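Local coordinates for protein M32 carboxypeptidase (Pyrococcus furiosus, PDB 1KA2) that removes amino acids one at a time from the C-terminus of peptides as a cobalt-binding metallocarboxypeptidase of broad specificity, at residues A122-F128 against Y402-Q408. Residues are numbered along the deposited sequence; the frame is centred on the assembly and turned at random.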
loop_
_atom_site.group_PDB
_atom_site.type_symbol
_atom_site.label_atom_id
_atom_site.label_comp_id
_atom_site.label_asym_id
_atom_site.label_seq_id
_atom_site.Cartn_x
_atom_site.Cartn_y
_atom_site.Cartn_z
ATOM N N ALA A 122 -7.247 7.364 -29.276
ATOM C CA ALA A 122 -8.311 7.968 -30.079
ATOM C C ALA A 122 -8.738 9.348 -29.555
ATOM O O ALA A 122 -9.049 10.242 -30.345
ATOM C CB ALA A 122 -9.524 7.038 -30.129
ATOM N N LYS A 123 -8.761 9.514 -28.231
ATOM C CA LYS A 123 -9.149 10.790 -27.627
ATOM C C LYS A 123 -8.071 11.822 -27.853
ATOM O O LYS A 123 -8.356 12.975 -28.162
ATOM C CB LYS A 123 -9.369 10.655 -26.120
ATOM C CG LYS A 123 -9.731 11.982 -25.465
ATOM C CD LYS A 123 -9.907 11.863 -23.958
ATOM C CE LYS A 123 -10.250 13.222 -23.356
ATOM N NZ LYS A 123 -10.388 13.178 -21.875
ATOM N N ALA A 124 -6.827 11.395 -27.687
ATOM C CA ALA A 124 -5.684 12.277 -27.861
ATOM C C ALA A 124 -5.510 12.727 -29.315
ATOM O O ALA A 124 -5.221 13.893 -29.574
ATOM C CB ALA A 124 -4.415 11.580 -27.365
ATOM N N LYS A 125 -5.690 11.809 -30.260
ATOM C CA LYS A 125 -5.537 12.149 -31.672
ATOM C C LYS A 125 -6.871 12.494 -32.341
ATOM O O LYS A 125 -6.966 12.550 -33.569
ATOM C CB LYS A 125 -4.852 11.003 -32.428
ATOM C CG LYS A 125 -4.364 11.401 -33.825
ATOM C CD LYS A 125 -3.484 10.338 -34.466
ATOM C CE LYS A 125 -2.878 10.849 -35.770
ATOM N NZ LYS A 125 -1.801 9.953 -36.290
ATOM N N ASP A 126 -7.895 12.732 -31.524
ATOM C CA ASP A 126 -9.226 13.084 -32.021
ATOM C C ASP A 126 -9.679 12.233 -33.201
ATOM O O ASP A 126 -10.085 12.772 -34.225
ATOM C CB ASP A 126 -9.264 14.560 -32.440
ATOM C CG ASP A 126 -9.193 15.504 -31.264
ATOM O OD1 ASP A 126 -10.129 15.493 -30.443
ATOM O OD2 ASP A 126 -8.203 16.256 -31.160
ATOM N N ASP A 127 -9.616 10.914 -33.068
ATOM C CA ASP A 127 -10.031 10.047 -34.160
ATOM C C ASP A 127 -10.948 8.928 -33.681
ATOM O O ASP A 127 -10.498 7.961 -33.050
ATOM C CB ASP A 127 -8.810 9.455 -34.859
ATOM C CG ASP A 127 -9.187 8.559 -36.022
ATOM O OD1 ASP A 127 -9.963 9.001 -36.899
ATOM O OD2 ASP A 127 -8.705 7.410 -36.062
ATOM N N PHE A 128 -12.233 9.065 -34.003
ATOM C CA PHE A 128 -13.240 8.095 -33.600
ATOM C C PHE A 128 -13.096 6.748 -34.299
ATOM O O PHE A 128 -13.538 5.728 -33.771
ATOM C CB PHE A 128 -14.648 8.648 -33.856
ATOM C CG PHE A 128 -15.747 7.833 -33.222
ATOM C CD1 PHE A 128 -15.937 7.846 -31.841
ATOM C CD2 PHE A 128 -16.582 7.037 -34.003
ATOM C CE1 PHE A 128 -16.944 7.078 -31.244
ATOM C CE2 PHE A 128 -17.595 6.262 -33.411
ATOM C CZ PHE A 128 -17.773 6.286 -32.029
ATOM N N TYR A 402 -14.063 15.172 -31.736
ATOM C CA TYR A 402 -14.429 14.003 -30.949
ATOM C C TYR A 402 -14.055 14.067 -29.470
ATOM O O TYR A 402 -14.804 13.577 -28.627
ATOM C CB TYR A 402 -13.847 12.740 -31.602
ATOM C CG TYR A 402 -14.458 12.426 -32.956
ATOM C CD1 TYR A 402 -13.661 12.298 -34.096
ATOM C CD2 TYR A 402 -15.839 12.256 -33.099
ATOM C CE1 TYR A 402 -14.223 12.008 -35.349
ATOM C CE2 TYR A 402 -16.413 11.962 -34.346
ATOM C CZ TYR A 402 -15.599 11.839 -35.466
ATOM O OH TYR A 402 -16.159 11.534 -36.695
ATOM N N SER A 403 -12.920 14.687 -29.147
ATOM C CA SER A 403 -12.473 14.786 -27.754
ATOM C C SER A 403 -13.368 15.661 -26.872
ATOM O O SER A 403 -13.437 15.456 -25.659
ATOM C CB SER A 403 -11.022 15.285 -27.687
ATOM O OG SER A 403 -10.848 16.503 -28.391
ATOM N N GLU A 404 -14.040 16.639 -27.477
ATOM C CA GLU A 404 -14.955 17.505 -26.737
ATOM C C GLU A 404 -16.294 16.806 -26.641
ATOM O O GLU A 404 -17.155 17.218 -25.871
ATOM C CB GLU A 404 -15.196 18.822 -27.461
ATOM C CG GLU A 404 -13.977 19.599 -27.783
ATOM C CD GLU A 404 -14.333 20.939 -28.363
ATOM O OE1 GLU A 404 -15.046 20.962 -29.393
ATOM O OE2 GLU A 404 -13.910 21.955 -27.773
ATOM N N GLY A 405 -16.470 15.753 -27.429
ATOM C CA GLY A 405 -17.739 15.049 -27.406
ATOM C C GLY A 405 -17.761 13.626 -26.885
ATOM O O GLY A 405 -17.328 13.341 -25.781
ATOM N N ILE A 406 -18.273 12.731 -27.719
ATOM C CA ILE A 406 -18.417 11.319 -27.394
ATOM C C ILE A 406 -17.156 10.618 -26.845
ATOM O O ILE A 406 -17.248 9.586 -26.195
ATOM C CB ILE A 406 -18.929 10.563 -28.645
ATOM C CG1 ILE A 406 -19.380 9.148 -28.284
ATOM C CG2 ILE A 406 -17.837 10.565 -29.706
ATOM C CD1 ILE A 406 -20.040 8.407 -29.470
ATOM N N LEU A 407 -15.989 11.190 -27.093
ATOM C CA LEU A 407 -14.752 10.577 -26.641
ATOM C C LEU A 407 -14.206 11.049 -25.288
ATOM O O LEU A 407 -13.246 10.482 -24.767
ATOM C CB LEU A 407 -13.689 10.773 -27.729
ATOM C CG LEU A 407 -13.148 9.510 -28.408
ATOM C CD1 LEU A 407 -14.278 8.505 -28.707
ATOM C CD2 LEU A 407 -12.406 9.935 -29.675
ATOM N N GLN A 408 -14.816 12.081 -24.713
ATOM C CA GLN A 408 -14.318 12.628 -23.453
ATOM C C GLN A 408 -14.211 11.716 -22.229
ATOM O O GLN A 408 -13.274 11.867 -21.436
ATOM C CB GLN A 408 -15.114 13.877 -23.059
ATOM C CG GLN A 408 -16.579 13.640 -22.707
ATOM C CD GLN A 408 -17.282 14.936 -22.345
ATOM O OE1 GLN A 408 -17.436 15.271 -21.166
ATOM N NE2 GLN A 408 -17.696 15.685 -23.366
#
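Phe128 lays its CB over one face of the Tyr402 ring, a CH-pi contact 3.5 Å from CB to the ring centroid and almost on the ring normal. The two rings themselves meet obliquely, and the Phe128 ring runs on to Ile406 (Phe128 CE1 to Ile406 CD1, 3.8 Å) and receives Leu407 at its edge (Phe128 CD1 to Leu407 CD1, 3.6 Å). Leu407 also reaches the helix end, its CD2 lying 3.4 Å from O of Ala122. Helix 102-124 ends in a Schellman motif: N of Asp127 donates a hydrogen bond to O of Ala122 (2.9 Å), N of Asp126 a weak one to O of Lys123 (3.4 Å). Asp126 is its positive-phi residue, and its OD1 accepts two hydrogen bonds from Ser403, a very short one from OG (2.4 Å) and a longer one from N (3.2 Å). Lys123, fully extended, lies along the loop so that its NZ donates a hydrogen bond to O of Gln408 (3.2 Å), the last residue of the type I turn Gly405-Gln408. This turn opens the predicted GXXQDXHW motif of M32 peptidases, well away from the metal; Gln408 turns its CB away from the helix end, and its OE1 and NE2 are hydrogen-bonded to N of Arg351 and O of Phe349. The contact thus joins the C-terminal end of helix 102-124, whose Trp119 NE1 hydrogen-bonds to O of Leu407, to the loop between helices 383-395 and 411-414; from helix 383-395, Pro384 touches Phe128 and Tyr402, Leu383 and Trp387 touch Ile406.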